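Local coordinates for protein putative glutathione S-transferase (Sinorhizobium meliloti, PDB 4MDC) that probably transfers glutathione to electrophilic substrates, working as a homodimer of the glutathione S-transferase fold, at residues Val137-Arg140 / Ile141-Gln145; Ala154-Ser157 / Lys158-Arg161; Glu91-Asp94 / Glu95-Ile99; Thr65-Pro68 / Ala69-Pro73; Ala217-Trp220 / Tyr221-Lys225. All coordinates share one frame; numbering follows the deposited sequence.

All five contacts are local, linking residues a few positions apart along helices or at their ends, yet their chemistry changes with place. Contacts 1 and 5 are partly buried turns of C-terminal-domain helices; each has both an acid-base pair and an aromatic ring with an aliphatic group over one face. Contact 3, in the N-terminal domain, is the most buried and combines hydroxyl-to-carbonyl bonds with carboxylates at the dimer interface. Contacts 2 and 4 lie at the surface, where an aspartate or asparagine organises a helix start or a turn. Contacts 1 and 2 touch directly, E139 bridging their consecutive helices, whereas contacts 3 and 4 share a domain but stay about 9 Å apart at their nearest atoms.

Contact 1. Residues Val137-Arg140 / Ile141-Gln145; sequences VRER and IFKLQ
K143 runs back along its own helix to E139, and the two side chains lie alongside each other, pointing the same way. NZ of K143 comes 2.8 Å from OE1 of E139 on the syn lone pair, forming a salt bridge, while OE2 of E139 stands back at 3.4 Å from the same NZ. Bends in the lysine chain at chi2 (-109°) and chi4 (100°) turn the ammonium group onto the carboxylate. E139 OE1 also accepts from the backbone N of D156, so one buried oxygen is gripped by two donors. With an alanine here in place of K143, the E139 carboxylate would probably lose its counter-charge and one of those two grips. On another side of the helix, CG1 of V137 sits over one face of the F142 ring, displaced toward the rim and 3.7 Å from CZ of F142, in a CH-pi contact. That ring also meets H29 edge-to-face, linking the helix to the N-terminal domain.

Behind these groups the backbone sets the spacing. V137 O accepts from I141 N at 2.7 Å and from F142 N at 3.2 Å, and the next carbonyl, R138 O, receives K143 N at 2.9 Å. E139 O is left buried with no partner. Such a shift from four-residue to five-residue bonding is a pi-type turn, here near the end of the long helix 111-145 of the GST C-terminal domain.

Contact 2. Residues Ala154-Ser157 / Lys158-Arg161; sequences APDS and KILR
K158 offers its backbone N to OD1 of D156 at 2.9 Å, but at an N-H...O angle of 120° the bond is weak. Its CB lies near the same oxygen, while the amine end leads away from the turn. I159 N makes the firmer bond to D156 OD1, also 2.9 Å long and much straighter at 166°; it meets the oxygen on the anti side, somewhat out of the carboxylate plane. The aspartate reaches both donors because its CG stands opposite the backbone N (chi1 -178°), which turns the carboxylate back over the first turn of helix 157-165. This is a classic N-cap, and the negative group beside the helix start probably also has a favourable interaction with the helix dipole. A leucine in place of D156 would lose both capping bonds and is likely to leave the amides of K158 and I159 without their side-chain acceptor. The I159 side chain crosses that of D156 at about a right angle, its CD1 3.8 Å from CG of the aspartate, and leans on P135 of helix 111-145.

Next, L160 N bonds to D156 O at 3.0 Å, while its CD1 meets CB of P155 at 4.0 Å. That pairing across the cap is a hydrophobic staple, and L160 also packs on R140. R161 N closes the following turn on S157 O at 2.9 Å.

Contact 3. Residues Glu91-Asp94 / Glu95-Ile99; sequences EYLD and ETSGI
E95 N bonds to E91 O at 3.0 Å in an ordinary alpha-helical turn, but the next two amides, of T96 and S97, make only weak bonds to Y92 O and L93 O. This is the C-terminal part of helix 86-96 in the N-terminal domain of the GST fold, and G98 leaves helical geometry with a positive phi of 49°. Side-chain hydroxyls reinforce the weakened turn. T96 OG1 donates to Y92 O at 2.9 Å from above the carbonyl plane, and S97 OG donates to L93 O at 2.6 Å while also meeting Y47 OH.

With chi1 at 60°, T96 lays both branches over one face of the Y92 ring, CG2 making a CH-pi contact 3.7 Å from CE1 of Y92 and OG1 lying toward the rim. The phenol OH of Y92 bonds to D77. E91 and E95 are joined by a water that donates to E91 OE1 at 2.7 Å and to E95 OE2 at 2.6 Å. Arginines probably offset these like charges: R118 of the same chain pairs with E91, and R114 and R118 of the second subunit pair with E95. A second water donates to D94 O at 3.2 Å and accepts from G98 N at 2.8 Å.

Contact 4. Residues Thr65-Pro68 / Ala69-Pro73; sequences TLNP and AGTLP
N67 and T71 meet through a nearly straight side-chain hydrogen bond. The amide ND2 of N67 donates to OG1 of T71 at 2.9 Å, with an N-H...O angle of 161° and the oxygen almost exactly in the amide plane. The two side chains cross at about a right angle, and the T71 hydroxyl is presented to the amide by a chi1 of 49°, which sets OG1 between its own backbone N and carbonyl carbon. The same ND2 makes a weak second bond to the backbone O of T71, 2.8 Å away, so the nitrogen is held by both oxygens of one residue. At the other end of the amide, N67 OD1 accepts a weak bond from A69 N at 3.1 Å, the closure of an Asx turn. Held at both its oxygen and its nitrogen, the amide has little freedom to flip.

Among backbone bonds, G70 N donates to N67 O at 2.9 Å and closes a type I beta turn over P68 and A69. G70 itself adopts a positive phi, 69°. By van der Waals contact, CB of A69 lies 3.4 Å from OD1 of N67. A69 also packs on W123 of the second subunit.

The turn carries the chain from helix 61-66 into the cis-proline loop, characteristic of the thioredoxin-like GST domain and, in this family, lying beside the glutathione site. N67 rests on strands 74-76 and 82-84 through V74 and C84, and P73, preceded by a cis peptide, packs on helix 33-44.

Contact 5. Residues Ala217-Trp220 / Tyr221-Lys225; sequences AKEW and YQRLK
R223 reaches back one helical turn to E219. Its CB begins 3.3 Å from the carbonyl O of W220, and CG then passes E219 O and OE2 at a looser distance. CD comes to 3.7 Å from OE2 of E219, and beyond it a bend at chi3 (-99°) turns the guanidinium across the acid. NE donates to E219 OE2 at 2.8 Å, and NH2 donates to E219 OE1 at 2.7 Å, the latter bond almost straight at 174°. This is a side-on, two-pronged salt bridge, one nitrogen to each oxygen, with carboxylate and guanidinium nearly coplanar; both oxygens are met on their syn sides. The paired bonds fix the rotation of both flat groups. CA of W220 lies over one guanidinium face. At the remaining tip, NH1 of R223 stands 4.0 Å from CD1 of W220. This nitrogen bonds to P182 O, and W183 adds a cation-pi contact.

The indole of W220 stands at 88° to the guanidinium. Over one of its faces comes CD2 of L224, displaced toward the rim and 3.6 Å from CE2 of W220, in a CH-pi contact. The helical bond from L224 N to W220 O holds the i to i+4 spacing of W220 and L224. On the residue following the tryptophan, CB of Y221 packs 3.8 Å from CE3 of W220.

Helix 215-225 thus turns a mixed set of side chains to its neighbours in the helical C-terminal domain. W220 packs on L174 and A178 of helix 167-180, and its NE1 bonds to D193 of helix 191-205, the helix that Y221 and L224 also meet.

Contact 1. Residues Val137-Arg140 / Ile141-Gln145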
# COMPACT_ATOMS: atom_id res chain seq x y z
N VAL B 137 -13.13 -12.36 -3.56
CA VAL B 137 -13.46 -12.85 -2.19
C VAL B 137 -14.79 -12.20 -1.72
O VAL B 137 -15.65 -12.83 -1.08
CB VAL B 137 -12.28 -12.57 -1.24
CG1 VAL B 137 -12.70 -12.71 0.21
CG2 VAL B 137 -11.12 -13.52 -1.54
N ARG B 138 -14.94 -10.92 -1.98
CA ARG B 138 -16.15 -10.24 -1.52
C ARG B 138 -17.39 -10.86 -2.15
O ARG B 138 -18.39 -11.13 -1.47
CB ARG B 138 -16.09 -8.76 -1.85
CG ARG B 138 -17.33 -7.99 -1.39
CD ARG B 138 -17.26 -6.51 -1.69
NE ARG B 138 -18.56 -5.90 -1.46
CZ ARG B 138 -19.01 -5.47 -0.29
NH1 ARG B 138 -18.27 -5.54 0.80
NH2 ARG B 138 -20.23 -4.92 -0.23
N GLU B 139 -17.34 -11.11 -3.44
CA GLU B 139 -18.48 -11.70 -4.13
C GLU B 139 -18.75 -13.16 -3.74
O GLU B 139 -19.90 -13.53 -3.51
CB GLU B 139 -18.32 -11.62 -5.63
CG GLU B 139 -18.34 -10.21 -6.19
CD GLU B 139 -19.53 -9.38 -5.69
OE1 GLU B 139 -20.67 -9.89 -5.68
OE2 GLU B 139 -19.31 -8.24 -5.25
N ARG B 140 -17.68 -13.95 -3.60
CA ARG B 140 -17.81 -15.38 -3.28
C ARG B 140 -17.90 -15.75 -1.82
O ARG B 140 -18.46 -16.78 -1.48
CB ARG B 140 -16.67 -16.14 -3.93
CG ARG B 140 -16.79 -15.98 -5.42
CD ARG B 140 -16.17 -17.11 -6.21
NE ARG B 140 -16.68 -18.41 -5.74
CZ ARG B 140 -15.99 -19.55 -5.75
NH1 ARG B 140 -14.80 -19.62 -6.31
NH2 ARG B 140 -16.52 -20.65 -5.24
N ILE B 141 -17.30 -14.98 -0.95
CA ILE B 141 -17.25 -15.33 0.47
C ILE B 141 -18.28 -14.37 1.15
O ILE B 141 -19.38 -14.75 1.64
CB ILE B 141 -15.77 -15.23 1.02
CG1 ILE B 141 -14.79 -16.20 0.30
CG2 ILE B 141 -15.69 -15.47 2.53
CD1 ILE B 141 -15.07 -17.65 0.52
N PHE B 142 -17.93 -13.10 1.13
CA PHE B 142 -18.53 -12.15 2.06
C PHE B 142 -20.00 -11.84 1.79
O PHE B 142 -20.80 -11.71 2.73
CB PHE B 142 -17.72 -10.87 2.17
CG PHE B 142 -16.29 -11.05 2.62
CD1 PHE B 142 -15.88 -12.16 3.34
CD2 PHE B 142 -15.37 -10.04 2.38
CE1 PHE B 142 -14.55 -12.28 3.74
CE2 PHE B 142 -14.05 -10.14 2.78
CZ PHE B 142 -13.64 -11.28 3.47
N LYS B 143 -20.38 -11.73 0.52
CA LYS B 143 -21.78 -11.47 0.14
C LYS B 143 -22.77 -12.60 0.46
O LYS B 143 -24.01 -12.40 0.42
CB LYS B 143 -21.88 -11.20 -1.37
CG LYS B 143 -21.56 -9.76 -1.83
CD LYS B 143 -22.82 -9.05 -2.29
CE LYS B 143 -22.50 -7.85 -3.17
NZ LYS B 143 -22.69 -8.23 -4.59
N LEU B 144 -22.24 -13.79 0.75
CA LEU B 144 -23.05 -14.91 1.24
C LEU B 144 -23.27 -14.78 2.73
O LEU B 144 -24.38 -14.97 3.23
CB LEU B 144 -22.36 -16.26 1.00
CG LEU B 144 -22.55 -16.99 -0.34
CD1 LEU B 144 -21.91 -18.37 -0.21
CD2 LEU B 144 -24.02 -17.10 -0.73
N GLN B 145 -22.20 -14.48 3.44
CA GLN B 145 -22.23 -14.36 4.88
C GLN B 145 -23.00 -13.10 5.35
O GLN B 145 -23.53 -13.08 6.44
CB GLN B 145 -20.79 -14.42 5.42
CG GLN B 145 -20.06 -15.71 5.06
CD GLN B 145 -18.59 -15.76 5.47
OE1 GLN B 145 -18.00 -14.75 5.88
NE2 GLN B 145 -17.98 -16.95 5.36

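Contact 2. Residues Ala154-Ser157 / Lys158-Arg161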
# COMPACT_ATOMS: atom_id res chain seq x y z
N ALA B 154 -26.73 -12.10 -3.95
CA ALA B 154 -26.10 -13.05 -4.88
C ALA B 154 -24.79 -12.43 -5.40
O ALA B 154 -24.69 -11.20 -5.50
CB ALA B 154 -27.05 -13.38 -6.01
N PRO B 155 -23.79 -13.27 -5.70
CA PRO B 155 -22.56 -12.71 -6.29
C PRO B 155 -22.87 -11.89 -7.55
O PRO B 155 -23.70 -12.31 -8.36
CB PRO B 155 -21.73 -13.95 -6.65
CG PRO B 155 -22.26 -15.04 -5.78
CD PRO B 155 -23.72 -14.73 -5.59
N ASP B 156 -22.19 -10.76 -7.71
CA ASP B 156 -22.35 -9.91 -8.89
C ASP B 156 -21.57 -10.52 -10.06
O ASP B 156 -20.32 -10.59 -10.02
CB ASP B 156 -21.84 -8.51 -8.58
CG ASP B 156 -22.03 -7.54 -9.73
OD1 ASP B 156 -21.42 -7.69 -10.80
OD2 ASP B 156 -22.77 -6.57 -9.55
N SER B 157 -22.27 -10.98 -11.11
CA SER B 157 -21.60 -11.71 -12.19
C SER B 157 -20.57 -10.83 -12.93
O SER B 157 -19.55 -11.35 -13.38
CB SER B 157 -22.63 -12.29 -13.18
OG SER B 157 -23.34 -11.25 -13.81
N LYS B 158 -20.83 -9.53 -13.01
CA LYS B 158 -19.95 -8.63 -13.75
C LYS B 158 -18.62 -8.42 -13.00
O LYS B 158 -17.54 -8.46 -13.60
CB LYS B 158 -20.64 -7.30 -14.06
CG LYS B 158 -19.74 -6.30 -14.81
CD LYS B 158 -20.27 -4.86 -14.91
CE LYS B 158 -19.13 -3.87 -14.69
NZ LYS B 158 -19.17 -2.76 -15.68
N ILE B 159 -18.70 -8.24 -11.69
CA ILE B 159 -17.49 -8.18 -10.86
C ILE B 159 -16.72 -9.52 -10.90
O ILE B 159 -15.49 -9.52 -11.05
CB ILE B 159 -17.81 -7.76 -9.43
CG1 ILE B 159 -18.31 -6.32 -9.43
CG2 ILE B 159 -16.56 -7.87 -8.55
CD1 ILE B 159 -18.97 -5.90 -8.13
N LEU B 160 -17.42 -10.66 -10.81
CA LEU B 160 -16.73 -11.95 -10.95
C LEU B 160 -15.98 -12.04 -12.25
O LEU B 160 -14.85 -12.50 -12.31
CB LEU B 160 -17.67 -13.16 -10.89
CG LEU B 160 -18.22 -13.51 -9.52
CD1 LEU B 160 -19.15 -14.70 -9.62
CD2 LEU B 160 -17.10 -13.80 -8.58
N ARG B 161 -16.64 -11.65 -13.33
CA ARG B 161 -16.02 -11.78 -14.64
C ARG B 161 -14.78 -10.92 -14.78
O ARG B 161 -13.80 -11.38 -15.31
CB ARG B 161 -17.05 -11.49 -15.73
CG ARG B 161 -16.55 -11.65 -17.14
CD ARG B 161 -17.74 -11.52 -18.04
NE ARG B 161 -18.32 -10.18 -18.00
CZ ARG B 161 -19.55 -9.83 -17.58
NH1 ARG B 161 -20.43 -10.72 -17.11
NH2 ARG B 161 -19.90 -8.55 -17.64

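Contact 3. Residues Glu91-Asp94 / Glu95-Ile99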
# COMPACT_ATOMS: atom_id res chain seq x y z
N GLU B 91 7.65 -5.04 8.37
CA GLU B 91 8.85 -4.20 8.63
C GLU B 91 9.19 -4.28 10.12
O GLU B 91 10.34 -4.44 10.49
CB GLU B 91 8.63 -2.73 8.19
CG GLU B 91 8.41 -2.57 6.67
CD GLU B 91 9.60 -2.96 5.81
OE1 GLU B 91 10.77 -2.93 6.31
OE2 GLU B 91 9.38 -3.23 4.59
N TYR B 92 8.16 -4.17 10.94
CA TYR B 92 8.30 -4.27 12.40
C TYR B 92 8.92 -5.61 12.82
O TYR B 92 9.86 -5.62 13.63
CB TYR B 92 6.95 -4.08 13.11
CG TYR B 92 6.98 -4.27 14.61
CD1 TYR B 92 7.42 -3.27 15.46
CD2 TYR B 92 6.61 -5.51 15.17
CE1 TYR B 92 7.46 -3.45 16.82
CE2 TYR B 92 6.66 -5.70 16.54
CZ TYR B 92 7.09 -4.67 17.37
OH TYR B 92 7.14 -4.80 18.74
N LEU B 93 8.41 -6.70 12.24
CA LEU B 93 8.98 -8.01 12.49
C LEU B 93 10.42 -8.16 12.02
O LEU B 93 11.21 -8.83 12.71
CB LEU B 93 8.11 -9.14 11.92
CG LEU B 93 6.75 -9.25 12.58
CD1 LEU B 93 5.87 -10.26 11.86
CD2 LEU B 93 6.83 -9.59 14.05
N ASP B 94 10.81 -7.54 10.91
CA ASP B 94 12.21 -7.54 10.53
C ASP B 94 13.06 -6.82 11.57
O ASP B 94 14.16 -7.29 11.93
CB ASP B 94 12.48 -6.91 9.15
CG ASP B 94 13.91 -7.15 8.69
OD1 ASP B 94 14.31 -8.31 8.45
OD2 ASP B 94 14.70 -6.15 8.60
N GLU B 95 12.55 -5.70 12.05
CA GLU B 95 13.30 -4.83 12.99
C GLU B 95 13.48 -5.39 14.40
O GLU B 95 14.46 -5.11 15.06
CB GLU B 95 12.61 -3.46 13.08
CG GLU B 95 12.68 -2.70 11.78
CD GLU B 95 11.78 -1.47 11.71
OE1 GLU B 95 11.34 -0.99 12.78
OE2 GLU B 95 11.46 -1.04 10.60
N THR B 96 12.52 -6.22 14.84
CA THR B 96 12.46 -6.67 16.23
C THR B 96 12.63 -8.15 16.43
O THR B 96 12.68 -8.59 17.58
CB THR B 96 11.10 -6.33 16.86
OG1 THR B 96 10.03 -6.96 16.15
CG2 THR B 96 10.89 -4.79 16.88
N SER B 97 12.71 -8.93 15.36
CA SER B 97 12.69 -10.40 15.55
C SER B 97 14.01 -10.95 16.09
O SER B 97 14.03 -12.01 16.70
CB SER B 97 12.24 -11.18 14.29
OG SER B 97 10.87 -11.03 14.05
N GLY B 98 15.11 -10.22 15.94
CA GLY B 98 16.39 -10.56 16.57
C GLY B 98 16.84 -11.99 16.41
O GLY B 98 16.99 -12.44 15.30
N ILE B 99 16.98 -12.73 17.52
CA ILE B 99 17.42 -14.12 17.47
C ILE B 99 16.47 -15.06 16.70
O ILE B 99 16.92 -16.06 16.15
CB ILE B 99 17.69 -14.72 18.87
CG1 ILE B 99 16.46 -14.74 19.75
CG2 ILE B 99 18.82 -13.96 19.56
CD1 ILE B 99 16.73 -15.25 21.16
O HOH W 1 12.30 -2.04 8.34
O HOH W 2 15.78 -7.87 14.64

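Contact 4. Residues Thr65-Pro68 / Ala69-Pro73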
# COMPACT_ATOMS: atom_id res chain seq x y z
N THR B 65 -12.45 0.81 16.43
CA THR B 65 -11.71 1.54 17.44
C THR B 65 -10.22 1.14 17.42
O THR B 65 -9.35 1.97 17.57
CB THR B 65 -12.33 1.33 18.84
OG1 THR B 65 -13.66 1.86 18.83
CG2 THR B 65 -11.53 1.99 19.92
N LEU B 66 -9.96 -0.15 17.27
CA LEU B 66 -8.60 -0.64 17.23
C LEU B 66 -7.91 -0.19 15.95
O LEU B 66 -6.76 0.20 15.98
CB LEU B 66 -8.62 -2.17 17.28
CG LEU B 66 -7.24 -2.81 17.29
CD1 LEU B 66 -6.57 -2.53 18.61
CD2 LEU B 66 -7.38 -4.30 16.99
N ASN B 67 -8.65 -0.27 14.85
CA ASN B 67 -8.13 0.09 13.53
C ASN B 67 -9.18 0.83 12.73
O ASN B 67 -10.02 0.22 12.10
CB ASN B 67 -7.65 -1.15 12.76
CG ASN B 67 -7.07 -0.78 11.39
OD1 ASN B 67 -6.80 0.40 11.14
ND2 ASN B 67 -6.84 -1.77 10.54
N PRO B 68 -9.16 2.18 12.78
CA PRO B 68 -10.19 2.95 12.10
C PRO B 68 -10.15 2.80 10.59
O PRO B 68 -11.18 3.01 9.95
CB PRO B 68 -9.91 4.41 12.52
CG PRO B 68 -8.60 4.39 13.21
CD PRO B 68 -8.32 3.01 13.66
N ALA B 69 -9.00 2.36 10.05
CA ALA B 69 -8.87 2.08 8.62
C ALA B 69 -9.63 0.82 8.22
O ALA B 69 -9.91 0.65 7.05
CB ALA B 69 -7.41 1.96 8.22
N GLY B 70 -9.99 -0.05 9.18
CA GLY B 70 -10.77 -1.27 8.92
C GLY B 70 -10.01 -2.33 8.13
O GLY B 70 -10.61 -3.24 7.61
N THR B 71 -8.70 -2.20 8.02
CA THR B 71 -7.89 -3.09 7.22
C THR B 71 -7.46 -4.33 8.08
O THR B 71 -7.46 -4.26 9.34
CB THR B 71 -6.63 -2.40 6.69
OG1 THR B 71 -5.96 -1.72 7.75
CG2 THR B 71 -6.98 -1.38 5.59
N LEU B 72 -7.05 -5.40 7.41
CA LEU B 72 -6.45 -6.57 8.04
C LEU B 72 -5.06 -6.90 7.46
O LEU B 72 -4.79 -6.62 6.31
CB LEU B 72 -7.38 -7.79 7.87
CG LEU B 72 -8.72 -7.70 8.58
CD1 LEU B 72 -9.59 -8.85 8.10
CD2 LEU B 72 -8.55 -7.75 10.08
N PRO B 73 -4.20 -7.55 8.22
CA PRO B 73 -4.42 -7.92 9.57
C PRO B 73 -4.02 -6.79 10.53
O PRO B 73 -3.52 -5.77 10.08
CB PRO B 73 -3.47 -9.07 9.75
CG PRO B 73 -2.33 -8.76 8.90
CD PRO B 73 -2.89 -8.03 7.74

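Contact 5. Residues Ala217-Trp220 / Tyr221-Lys225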
# COMPACT_ATOMS: atom_id res chain seq x y z
N ALA B 217 4.72 -21.58 -12.47
CA ALA B 217 4.26 -21.10 -11.20
C ALA B 217 3.87 -22.27 -10.29
O ALA B 217 4.12 -22.23 -9.09
CB ALA B 217 3.06 -20.20 -11.36
N LYS B 218 3.36 -23.32 -10.91
CA LYS B 218 2.99 -24.53 -10.15
C LYS B 218 4.18 -25.17 -9.42
O LYS B 218 4.08 -25.52 -8.24
CB LYS B 218 2.34 -25.56 -11.07
CG LYS B 218 1.81 -26.78 -10.32
CD LYS B 218 1.11 -27.78 -11.23
CE LYS B 218 0.60 -28.95 -10.41
NZ LYS B 218 -0.06 -29.97 -11.28
N GLU B 219 5.33 -25.23 -10.08
CA GLU B 219 6.52 -25.81 -9.50
C GLU B 219 6.96 -24.96 -8.30
O GLU B 219 7.33 -25.49 -7.23
CB GLU B 219 7.64 -25.94 -10.55
CG GLU B 219 8.96 -26.54 -10.00
CD GLU B 219 9.83 -25.56 -9.19
OE1 GLU B 219 9.85 -24.33 -9.49
OE2 GLU B 219 10.54 -26.00 -8.22
N TRP B 220 6.97 -23.64 -8.49
CA TRP B 220 7.32 -22.72 -7.40
C TRP B 220 6.35 -22.81 -6.21
O TRP B 220 6.77 -22.87 -5.01
CB TRP B 220 7.47 -21.27 -7.97
CG TRP B 220 7.44 -20.24 -6.90
CD1 TRP B 220 8.51 -19.67 -6.25
CD2 TRP B 220 6.27 -19.66 -6.32
NE1 TRP B 220 8.08 -18.82 -5.28
CE2 TRP B 220 6.70 -18.78 -5.31
CE3 TRP B 220 4.90 -19.77 -6.57
CZ2 TRP B 220 5.80 -18.03 -4.56
CZ3 TRP B 220 4.03 -19.05 -5.85
CH2 TRP B 220 4.46 -18.23 -4.80
N TYR B 221 5.03 -22.89 -6.49
CA TYR B 221 4.05 -22.95 -5.42
C TYR B 221 4.10 -24.26 -4.63
O TYR B 221 3.92 -24.28 -3.41
CB TYR B 221 2.64 -22.72 -5.94
CG TYR B 221 1.59 -22.67 -4.86
CD1 TYR B 221 1.59 -21.70 -3.87
CD2 TYR B 221 0.57 -23.63 -4.83
CE1 TYR B 221 0.60 -21.65 -2.89
CE2 TYR B 221 -0.40 -23.59 -3.83
CZ TYR B 221 -0.36 -22.61 -2.85
OH TYR B 221 -1.34 -22.53 -1.89
N GLN B 222 4.40 -25.33 -5.33
CA GLN B 222 4.58 -26.61 -4.67
C GLN B 222 5.70 -26.53 -3.63
O GLN B 222 5.55 -27.09 -2.55
CB GLN B 222 4.80 -27.72 -5.70
CG GLN B 222 4.34 -29.07 -5.23
CD GLN B 222 5.45 -29.71 -4.45
OE1 GLN B 222 6.63 -29.30 -4.58
NE2 GLN B 222 5.11 -30.70 -3.64
N ARG B 223 6.77 -25.80 -3.91
CA ARG B 223 7.81 -25.56 -2.95
C ARG B 223 7.33 -24.75 -1.77
O ARG B 223 7.68 -25.09 -0.63
CB ARG B 223 9.04 -24.82 -3.52
CG ARG B 223 9.96 -25.62 -4.42
CD ARG B 223 11.14 -24.71 -4.84
NE ARG B 223 10.94 -24.15 -6.18
CZ ARG B 223 11.25 -22.91 -6.55
NH1 ARG B 223 11.73 -21.99 -5.65
NH2 ARG B 223 11.05 -22.55 -7.81
N LEU B 224 6.60 -23.67 -1.98
CA LEU B 224 6.11 -22.89 -0.84
C LEU B 224 5.07 -23.67 0.01
O LEU B 224 5.13 -23.66 1.25
CB LEU B 224 5.46 -21.62 -1.28
CG LEU B 224 6.40 -20.41 -1.45
CD1 LEU B 224 6.93 -19.89 -0.11
CD2 LEU B 224 7.58 -20.73 -2.37
N LYS B 225 4.11 -24.29 -0.67
CA LYS B 225 3.02 -24.96 0.06
C LYS B 225 3.49 -26.14 0.87
O LYS B 225 2.77 -26.58 1.79
CB LYS B 225 1.82 -25.30 -0.87
CG LYS B 225 1.78 -26.68 -1.47
CD LYS B 225 0.63 -26.85 -2.47
CE LYS B 225 -0.69 -27.05 -1.76
NZ LYS B 225 -1.69 -27.71 -2.65
O HOH W 3 8.24 -28.14 -6.96